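Local coordinates for protein polymerase X (Deinococcus radiodurans, PDB 2W9M) that probably catalyses the extension of DNA by deoxynucleoside triphosphates, releasing diphosphate, and carries a zinc-binding PHP domain beside its family X polymerase region, at residues 156-159 with 160-163; 378-381 with 382-386; 537-540 with 541-544. One frame throughout, in Å; residues are numbered along the deposited sequence.

Contact 1: 156-159 with 160-163; sequences EARQ and RQSL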
ATOM      1  N   GLU A 156     -11.234   9.536  12.174  1.00 42.23           N
ATOM      2  CA  GLU A 156     -11.348  10.929  12.596  1.00 40.95           C
ATOM      3  C   GLU A 156     -10.097  11.412  13.327  1.00 38.56           C
ATOM      4  O   GLU A 156      -9.817  12.607  13.368  1.00 53.66           O
ATOM      5  CB  GLU A 156     -12.604  11.135  13.448  1.00 38.38           C
ATOM      6  CG  GLU A 156     -13.883  10.844  12.681  1.00 43.74           C
ATOM      7  CD  GLU A 156     -15.136  11.240  13.433  1.00 60.12           C
ATOM      8  OE1 GLU A 156     -15.169  11.064  14.669  1.00 63.15           O
ATOM      9  OE2 GLU A 156     -16.090  11.720  12.780  1.00 68.65           O
ATOM     10  N   ALA A 157      -9.343  10.472  13.886  1.00 40.83           N
ATOM     11  CA  ALA A 157      -8.085  10.786  14.553  1.00 44.46           C
ATOM     12  C   ALA A 157      -7.062  11.323  13.556  1.00 51.53           C
ATOM     13  O   ALA A 157      -6.477  12.388  13.759  1.00 66.72           O
ATOM     14  CB  ALA A 157      -7.542   9.553  15.261  1.00 37.95           C
ATOM     15  N   ARG A 158      -6.852  10.567  12.483  1.00 47.87           N
ATOM     16  CA  ARG A 158      -5.941  10.948  11.406  1.00 45.20           C
ATOM     17  C   ARG A 158      -6.186  12.377  10.913  1.00 50.16           C
ATOM     18  O   ARG A 158      -7.328  12.833  10.835  1.00 47.18           O
ATOM     19  CB  ARG A 158      -6.085   9.962  10.242  1.00 36.66           C
ATOM     20  CG  ARG A 158      -5.402   8.628  10.476  1.00 39.28           C
ATOM     21  CD  ARG A 158      -6.331   7.456  10.186  1.00 46.79           C
ATOM     22  NE  ARG A 158      -6.588   7.250   8.763  1.00 49.75           N
ATOM     23  CZ  ARG A 158      -6.221   6.166   8.087  1.00 55.63           C
ATOM     24  NH1 ARG A 158      -5.577   5.180   8.703  1.00 29.60           N
ATOM     25  NH2 ARG A 158      -6.506   6.063   6.793  1.00 49.95           N
ATOM     26  N   GLN A 159      -5.108  13.086  10.590  1.00 52.76           N
ATOM     27  CA  GLN A 159      -5.229  14.416  10.005  1.00 59.16           C
ATOM     28  C   GLN A 159      -5.453  14.287   8.508  1.00 56.89           C
ATOM     29  O   GLN A 159      -6.129  15.107   7.892  1.00 53.70           O
ATOM     30  CB  GLN A 159      -3.975  15.251  10.263  1.00 65.26           C
ATOM     31  CG  GLN A 159      -4.048  16.140  11.493  1.00 80.89           C
ATOM     32  CD  GLN A 159      -3.046  17.279  11.440  1.00 82.65           C
ATOM     33  OE1 GLN A 159      -2.768  17.828  10.370  1.00 62.14           O
ATOM     34  NE2 GLN A 159      -2.501  17.645  12.597  1.00 78.61           N
ATOM     35  N   ARG A 160      -4.869  13.245   7.932  1.00 42.56           N
ATOM     36  CA  ARG A 160      -5.038  12.953   6.519  1.00 34.19           C
ATOM     37  C   ARG A 160      -5.405  11.481   6.327  1.00 40.29           C
ATOM     38  O   ARG A 160      -5.013  10.625   7.123  1.00 51.17           O
ATOM     39  CB  ARG A 160      -3.768  13.316   5.749  1.00 33.28           C
ATOM     40  CG  ARG A 160      -3.667  14.794   5.386  1.00 30.19           C
ATOM     41  CD  ARG A 160      -2.467  15.082   4.478  1.00 28.56           C
ATOM     42  NE  ARG A 160      -2.715  16.218   3.586  1.00 42.19           N
ATOM     43  CZ  ARG A 160      -2.909  16.114   2.273  1.00 38.41           C
ATOM     44  NH1 ARG A 160      -2.870  14.929   1.687  1.00 41.89           N
ATOM     45  NH2 ARG A 160      -3.134  17.198   1.542  1.00 56.79           N
ATOM     46  N   GLN A 161      -6.175  11.194   5.284  1.00 35.13           N
ATOM     47  CA  GLN A 161      -6.650   9.840   5.021  1.00 26.68           C
ATOM     48  C   GLN A 161      -5.771   9.132   3.996  1.00 31.44           C
ATOM     49  O   GLN A 161      -5.066   9.777   3.224  1.00 32.93           O
ATOM     50  CB  GLN A 161      -8.093   9.878   4.514  1.00 23.61           C
ATOM     51  CG  GLN A 161      -9.065  10.541   5.476  1.00 27.74           C
ATOM     52  CD  GLN A 161      -9.093   9.852   6.819  1.00 26.57           C
ATOM     53  OE1 GLN A 161      -8.885   8.642   6.911  1.00 45.85           O
ATOM     54  NE2 GLN A 161      -9.350  10.616   7.872  1.00 29.22           N
ATOM     55  N   SER A 162      -5.811   7.802   3.991  1.00 30.45           N
ATOM     56  CA  SER A 162      -5.083   7.032   2.992  1.00 25.67           C
ATOM     57  C   SER A 162      -5.780   7.185   1.650  1.00 24.37           C
ATOM     58  O   SER A 162      -6.977   7.458   1.600  1.00 24.71           O
ATOM     59  CB  SER A 162      -5.004   5.549   3.381  1.00 29.15           C
ATOM     60  OG  SER A 162      -6.261   4.902   3.259  1.00 26.25           O
ATOM     61  N   LEU A 163      -5.028   7.018   0.567  1.00 29.95           N
ATOM     62  CA  LEU A 163      -5.604   7.099  -0.770  1.00 22.58           C
ATOM     63  C   LEU A 163      -6.748   6.104  -0.926  1.00 36.85           C
ATOM     64  O   LEU A 163      -7.713   6.366  -1.641  1.00 33.67           O
ATOM     65  CB  LEU A 163      -4.540   6.828  -1.831  1.00 25.07           C
ATOM     66  CG  LEU A 163      -5.022   6.821  -3.283  1.00 34.61           C
ATOM     67  CD1 LEU A 163      -5.710   8.137  -3.631  1.00 32.40           C
ATOM     68  CD2 LEU A 163      -3.861   6.548  -4.232  1.00 29.03           C
TER
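Arg-158, the first residue to leave the helical path at the end of helix 141-157, turns the NE edge of its guanidinium to the amide oxygen of Gln-161 three residues on. Its NE donates to OE1 of Gln-161 at 3.3 Å, with an N-H...O angle of 149°; the donor lies above the carbonyl plane of the amide. Guanidinium and amide planes are only 25° apart although the two chains cross at about a right angle. Gln-161 offers this oxygen because its chain bends at chi2 (-59°), which folds the amide back toward the helix end. There NE2 bonds the backbone O of Phe-155, so both polar ends of the buried amide are held. Beneath the arginine stem, CB of Arg-158 rests 3.4 Å from O of Arg-160, and NH2 passes 3.7 Å from OG of Ser-162, which sits at the guanidinium edge without bonding it. All of this is the close side. The solvent side is Gln-159, whose exposed chain is extended beyond CG and meets the following segment only through CB. Arg-160 runs over Thr-194 and Arg-196 of strand 194-203 to a long, weak ion pair with Asp-187. The turn links helix 141-157 to strand 161-162, which pairs antiparallel with strand 194-203 through Gln-161 and Val-195; Ser-162 N-caps helix 163-176 by bonding the N of Ala-165, and Leu-163 packs on helix 526-535.

Contact 2: 378-381 with 382-386; sequences RLRE and QLKEI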
ATOM      1  N   ARG A 378      10.212 -25.872   5.459  1.00 25.19           N
ATOM      2  CA  ARG A 378       8.854 -25.475   5.092  1.00 34.58           C
ATOM      3  C   ARG A 378       8.798 -24.884   3.683  1.00 34.72           C
ATOM      4  O   ARG A 378       7.802 -25.036   2.975  1.00 31.32           O
ATOM      5  CB  ARG A 378       8.282 -24.480   6.097  1.00 32.71           C
ATOM      6  CG  ARG A 378       7.821 -25.101   7.397  1.00 21.58           C
ATOM      7  CD  ARG A 378       7.136 -24.059   8.257  1.00 31.80           C
ATOM      8  NE  ARG A 378       5.862 -23.643   7.679  1.00 52.53           N
ATOM      9  CZ  ARG A 378       5.426 -22.388   7.649  1.00 46.91           C
ATOM     10  NH1 ARG A 378       6.170 -21.407   8.148  1.00 33.11           N
ATOM     11  NH2 ARG A 378       4.249 -22.113   7.105  1.00 37.04           N
ATOM     12  N   LEU A 379       9.866 -24.203   3.282  1.00 30.96           N
ATOM     13  CA  LEU A 379       9.953 -23.681   1.925  1.00 32.57           C
ATOM     14  C   LEU A 379       9.958 -24.822   0.914  1.00 34.81           C
ATOM     15  O   LEU A 379       9.335 -24.728  -0.142  1.00 33.41           O
ATOM     16  CB  LEU A 379      11.208 -22.826   1.747  1.00 30.44           C
ATOM     17  CG  LEU A 379      11.413 -22.303   0.324  1.00 27.36           C
ATOM     18  CD1 LEU A 379      10.315 -21.312  -0.040  1.00 30.25           C
ATOM     19  CD2 LEU A 379      12.782 -21.666   0.173  1.00 28.19           C
ATOM     20  N   ARG A 380      10.666 -25.903   1.237  1.00 26.63           N
ATOM     21  CA  ARG A 380      10.725 -27.049   0.338  1.00 32.99           C
ATOM     22  C   ARG A 380       9.343 -27.672   0.198  1.00 33.83           C
ATOM     23  O   ARG A 380       8.955 -28.105  -0.887  1.00 32.19           O
ATOM     24  CB  ARG A 380      11.753 -28.078   0.812  1.00 40.66           C
ATOM     25  CG  ARG A 380      13.151 -27.502   1.040  1.00 45.95           C
ATOM     26  CD  ARG A 380      14.247 -28.392   0.458  1.00 53.22           C
ATOM     27  NE  ARG A 380      14.157 -29.782   0.907  1.00 66.93           N
ATOM     28  CZ  ARG A 380      13.527 -30.748   0.241  1.00 67.69           C
ATOM     29  NH1 ARG A 380      12.921 -30.475  -0.906  1.00 71.18           N
ATOM     30  NH2 ARG A 380      13.501 -31.986   0.721  1.00 46.27           N
ATOM     31  N   GLU A 381       8.594 -27.692   1.299  1.00 28.83           N
ATOM     32  CA  GLU A 381       7.215 -28.170   1.280  1.00 34.42           C
ATOM     33  C   GLU A 381       6.297 -27.272   0.446  1.00 35.43           C
ATOM     34  O   GLU A 381       5.413 -27.764  -0.259  1.00 41.90           O
ATOM     35  CB  GLU A 381       6.668 -28.323   2.702  1.00 34.14           C
ATOM     36  CG  GLU A 381       7.340 -29.434   3.492  1.00 53.89           C
ATOM     37  CD  GLU A 381       6.654 -29.719   4.819  1.00 79.21           C
ATOM     38  OE1 GLU A 381       6.351 -30.903   5.085  1.00 85.16           O
ATOM     39  OE2 GLU A 381       6.418 -28.766   5.595  1.00 64.61           O
ATOM     40  N   GLN A 382       6.505 -25.960   0.522  1.00 31.54           N
ATOM     41  CA  GLN A 382       5.724 -25.039  -0.299  1.00 33.49           C
ATOM     42  C   GLN A 382       5.987 -25.289  -1.783  1.00 31.83           C
ATOM     43  O   GLN A 382       5.060 -25.300  -2.594  1.00 32.02           O
ATOM     44  CB  GLN A 382       6.034 -23.579   0.049  1.00 40.21           C
ATOM     45  CG  GLN A 382       5.237 -22.563  -0.771  1.00 30.43           C
ATOM     46  CD  GLN A 382       5.689 -21.131  -0.536  1.00 36.03           C
ATOM     47  OE1 GLN A 382       6.785 -20.732  -0.939  1.00 31.00           O
ATOM     48  NE2 GLN A 382       4.840 -20.348   0.114  1.00 35.94           N
ATOM     49  N   LEU A 383       7.255 -25.496  -2.127  1.00 28.07           N
ATOM     50  CA  LEU A 383       7.645 -25.727  -3.513  1.00 30.11           C
ATOM     51  C   LEU A 383       6.999 -26.994  -4.077  1.00 40.52           C
ATOM     52  O   LEU A 383       6.598 -27.024  -5.242  1.00 43.91           O
ATOM     53  CB  LEU A 383       9.173 -25.766  -3.655  1.00 29.21           C
ATOM     54  CG  LEU A 383       9.882 -24.409  -3.490  1.00 38.81           C
ATOM     55  CD1 LEU A 383      11.381 -24.578  -3.312  1.00 27.73           C
ATOM     56  CD2 LEU A 383       9.589 -23.484  -4.666  1.00 23.00           C
ATOM     57  N   LYS A 384       6.884 -28.031  -3.249  1.00 33.93           N
ATOM     58  CA  LYS A 384       6.179 -29.243  -3.658  1.00 39.23           C
ATOM     59  C   LYS A 384       4.720 -28.932  -3.985  1.00 44.74           C
ATOM     60  O   LYS A 384       4.196 -29.374  -5.008  1.00 39.35           O
ATOM     61  CB  LYS A 384       6.257 -30.321  -2.571  1.00 44.85           C
ATOM     62  CG  LYS A 384       7.525 -31.161  -2.613  1.00 68.95           C
ATOM     63  CD  LYS A 384       8.722 -30.337  -3.082  1.00 83.41           C
ATOM     64  CE  LYS A 384      10.040 -30.948  -2.628  1.00 87.36           C
ATOM     65  NZ  LYS A 384      10.182 -30.915  -1.142  1.00 78.82           N
ATOM     66  N   GLU A 385       4.067 -28.169  -3.112  1.00 36.26           N
ATOM     67  CA  GLU A 385       2.682 -27.768  -3.345  1.00 35.95           C
ATOM     68  C   GLU A 385       2.526 -26.953  -4.624  1.00 35.54           C
ATOM     69  O   GLU A 385       1.575 -27.151  -5.377  1.00 34.72           O
ATOM     70  CB  GLU A 385       2.133 -26.976  -2.160  1.00 38.51           C
ATOM     71  CG  GLU A 385       0.867 -26.188  -2.479  1.00 37.83           C
ATOM     72  CD  GLU A 385       0.223 -25.592  -1.239  1.00 56.48           C
ATOM     73  OE1 GLU A 385      -0.003 -24.361  -1.214  1.00 59.12           O
ATOM     74  OE2 GLU A 385      -0.050 -26.353  -0.284  1.00 65.32           O
ATOM     75  N   ILE A 386       3.460 -26.038  -4.868  1.00 38.63           N
ATOM     76  CA  ILE A 386       3.410 -25.217  -6.074  1.00 40.27           C
ATOM     77  C   ILE A 386       3.538 -26.069  -7.338  1.00 35.75           C
ATOM     78  O   ILE A 386       2.846 -25.824  -8.329  1.00 38.30           O
ATOM     79  CB  ILE A 386       4.481 -24.108  -6.068  1.00 29.05           C
ATOM     80  CG1 ILE A 386       4.149 -23.060  -5.001  1.00 28.77           C
ATOM     81  CG2 ILE A 386       4.575 -23.463  -7.444  1.00 21.72           C
ATOM     82  CD1 ILE A 386       5.232 -22.014  -4.800  1.00 20.39           C
TER
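Two bends in the Lys-384 chain, at chi2 (34°) and chi4 (-66°), curl it back along helix 376-391 until its ammonium hangs over the peptide of Arg-380. As modelled, NZ of Lys-384 lies 3.1 Å from O of Arg-380 and donates to it from high above the carbonyl plane, 72° out of it. The backbone N of Lys-384 reaches the same oxygen from the opposite face, also at 3.1 Å, in the regular helical bond. The Arg-380 chain, bent at chi2 and chi3, runs beside the lysine in the same direction, and its NH1 is placed 2.8 Å from NZ of Lys-384; two cationic donors so close make the position of NZ, and with it the side-chain bond, doubtful. The inward side of the helix is quieter. CG of Leu-379 packs 4.3 Å from CD1 of Leu-383, and Leu-379 CD1 touches OE1 of Gln-382 at 3.7 Å. Between strands 358-364 and 396-403, the helix is the crossover of a beta-alpha-beta unit: Gln-382 meets Thr-361 and Leu-383 meets Ala-398, while Arg-378 and Glu-385 both bond Trp-337, through its carbonyl and its indole N-H respectively. Chemically, the helix divides into a largely apolar side of Leu-379, Leu-383 and Ile-386, broken by the Gln-382 amide whose NE2 weakly bonds Asp-363, and an outer surface of mixed charge. There Glu-419 lies beside Arg-380, and if the lysine sits as modelled, the peptide oxygen would probably offset only part of its charge.

Contact 3: 537-540 with 541-544; sequences GLTP and AHVV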
ATOM      1  N   GLY A 537       5.570   8.603 -14.947  1.00 29.18           N
ATOM      2  CA  GLY A 537       5.678   8.539 -16.395  1.00 34.20           C
ATOM      3  C   GLY A 537       6.099   7.177 -16.923  1.00 32.49           C
ATOM      4  O   GLY A 537       6.720   7.076 -17.982  1.00 29.35           O
ATOM      5  N   LEU A 538       5.749   6.122 -16.197  1.00 22.19           N
ATOM      6  CA  LEU A 538       6.167   4.781 -16.583  1.00 28.34           C
ATOM      7  C   LEU A 538       5.226   4.161 -17.611  1.00 29.22           C
ATOM      8  O   LEU A 538       4.005   4.310 -17.524  1.00 31.22           O
ATOM      9  CB  LEU A 538       6.280   3.869 -15.357  1.00 20.13           C
ATOM     10  CG  LEU A 538       7.277   4.306 -14.283  1.00 23.90           C
ATOM     11  CD1 LEU A 538       7.454   3.202 -13.256  1.00 18.47           C
ATOM     12  CD2 LEU A 538       8.613   4.688 -14.908  1.00 18.36           C
ATOM     13  N   THR A 539       5.813   3.473 -18.584  1.00 20.85           N
ATOM     14  CA  THR A 539       5.060   2.722 -19.584  1.00 29.87           C
ATOM     15  C   THR A 539       5.166   1.226 -19.279  1.00 32.67           C
ATOM     16  O   THR A 539       5.960   0.818 -18.429  1.00 28.23           O
ATOM     17  CB  THR A 539       5.614   2.976 -20.997  1.00 36.18           C
ATOM     18  OG1 THR A 539       6.977   2.535 -21.065  1.00 30.74           O
ATOM     19  CG2 THR A 539       5.550   4.459 -21.344  1.00 34.02           C
ATOM     20  N   PRO A 540       4.368   0.399 -19.969  1.00 32.81           N
ATOM     21  CA  PRO A 540       4.493  -1.045 -19.747  1.00 27.85           C
ATOM     22  C   PRO A 540       5.926  -1.529 -19.940  1.00 30.06           C
ATOM     23  O   PRO A 540       6.309  -2.541 -19.355  1.00 34.04           O
ATOM     24  CB  PRO A 540       3.587  -1.642 -20.823  1.00 24.46           C
ATOM     25  CG  PRO A 540       2.573  -0.590 -21.080  1.00 22.46           C
ATOM     26  CD  PRO A 540       3.269   0.726 -20.893  1.00 27.52           C
ATOM     27  N   ALA A 541       6.710  -0.810 -20.742  1.00 32.05           N
ATOM     28  CA  ALA A 541       8.087  -1.215 -21.022  1.00 32.08           C
ATOM     29  C   ALA A 541       9.039  -0.958 -19.851  1.00 32.03           C
ATOM     30  O   ALA A 541      10.123  -1.535 -19.792  1.00 30.59           O
ATOM     31  CB  ALA A 541       8.600  -0.542 -22.293  1.00 19.09           C
ATOM     32  N   HIS A 542       8.631  -0.093 -18.925  1.00 30.25           N
ATOM     33  CA  HIS A 542       9.424   0.184 -17.729  1.00 26.01           C
ATOM     34  C   HIS A 542       9.128  -0.823 -16.623  1.00 24.21           C
ATOM     35  O   HIS A 542       9.857  -0.898 -15.633  1.00 25.88           O
ATOM     36  CB  HIS A 542       9.130   1.590 -17.191  1.00 28.03           C
ATOM     37  CG  HIS A 542       9.724   2.699 -18.005  1.00 43.48           C
ATOM     38  ND1 HIS A 542       9.004   3.394 -18.953  1.00 35.94           N
ATOM     39  CD2 HIS A 542      10.960   3.251 -17.990  1.00 42.24           C
ATOM     40  CE1 HIS A 542       9.776   4.318 -19.498  1.00 34.23           C
ATOM     41  NE2 HIS A 542      10.966   4.253 -18.930  1.00 51.01           N
ATOM     42  N   VAL A 543       8.051  -1.587 -16.790  1.00 18.73           N
ATOM     43  CA  VAL A 543       7.546  -2.458 -15.734  1.00 22.28           C
ATOM     44  C   VAL A 543       7.610  -3.939 -16.115  1.00 27.45           C
ATOM     45  O   VAL A 543       6.927  -4.370 -17.045  1.00 27.53           O
ATOM     46  CB  VAL A 543       6.085  -2.095 -15.395  1.00 23.61           C
ATOM     47  CG1 VAL A 543       5.522  -3.037 -14.339  1.00 27.55           C
ATOM     48  CG2 VAL A 543       5.988  -0.655 -14.942  1.00 17.83           C
ATOM     49  N   VAL A 544       8.407  -4.718 -15.385  1.00 24.59           N
ATOM     50  CA  VAL A 544       8.549  -6.152 -15.664  1.00 30.70           C
ATOM     51  C   VAL A 544       7.239  -6.936 -15.574  1.00 30.08           C
ATOM     52  O   VAL A 544       7.092  -7.958 -16.233  1.00 40.70           O
ATOM     53  CB  VAL A 544       9.569  -6.829 -14.732  1.00 31.44           C
ATOM     54  CG1 VAL A 544      10.953  -6.252 -14.949  1.00 37.12           C
ATOM     55  CG2 VAL A 544       9.138  -6.675 -13.284  1.00 28.86           C
TER
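Two overlapping type I beta-turns, 539-542 and 540-543, carry the loop between helices 526-535 and 549-561, and Thr-539 and His-542 hold the first of them together. N of His-542 donates to O of Thr-539 at 2.9 Å to close that turn, and N of Val-543 donates to O of Pro-540 at 3.2 Å to close the next. The imidazole adds a return bond: N of Thr-539 donates to ND1 of His-542, 3.2 Å away, with a nearly straight N-H...N angle of 174°, though from somewhat out of the ring plane. With chi1 at 62°, OG1 of Thr-539 falls between its own backbone N and carbonyl carbon, near enough to share a hydrogen bond with ND1 of His-542 at 3.1 Å and to receive a weak one from N of Ala-541. Leu-538 comes over one face of the ring in a CH-pi contact, its CD2 4.2 Å from the ring centroid of His-542 and 26° off the normal. Just before, Gly-537 ends the preceding helix in a Schellman motif, its positive phi placing the backbone where a side chain would strike a carbonyl. An alanine in place of His-542 is likely to leave the Thr-539 N-H and hydroxyl without their shared partner and uncover the CD2 side of Leu-538. Further along, O of Pro-540 and O of Val-543 lie 3.0 Å apart, a repulsion probably eased by the Ser-546 hydroxyl, which is within hydrogen-bonding reach of both. Backbone bonds of His-542 and Val-544 with Phe-511 tie the loop to strand 511-514. Accepting the Thr-539 N-H at ND1 is consistent with an imidazole not protonated on that nitrogen.

Along the chain the three contacts follow in series, and none touches another. Contact 1 belongs to the polymerase X region; its centre lies about 40 Å from that of contact 2 and about 31 Å from that of contact 3. The later two, with centres about 32 Å apart, both flank the parallel strands of the PHP part: contact 2 on the crossover helix between the second and third strands, contact 3 beside the last, 511-514. Contact 1 thus leads helix 141-157 into the mixed sheet of the polymerase region, contacts 2 and 3 border the zinc-bearing part, and helix 526-535 joins the two regions, receiving Leu-163 of contact 1 and running into contact 3.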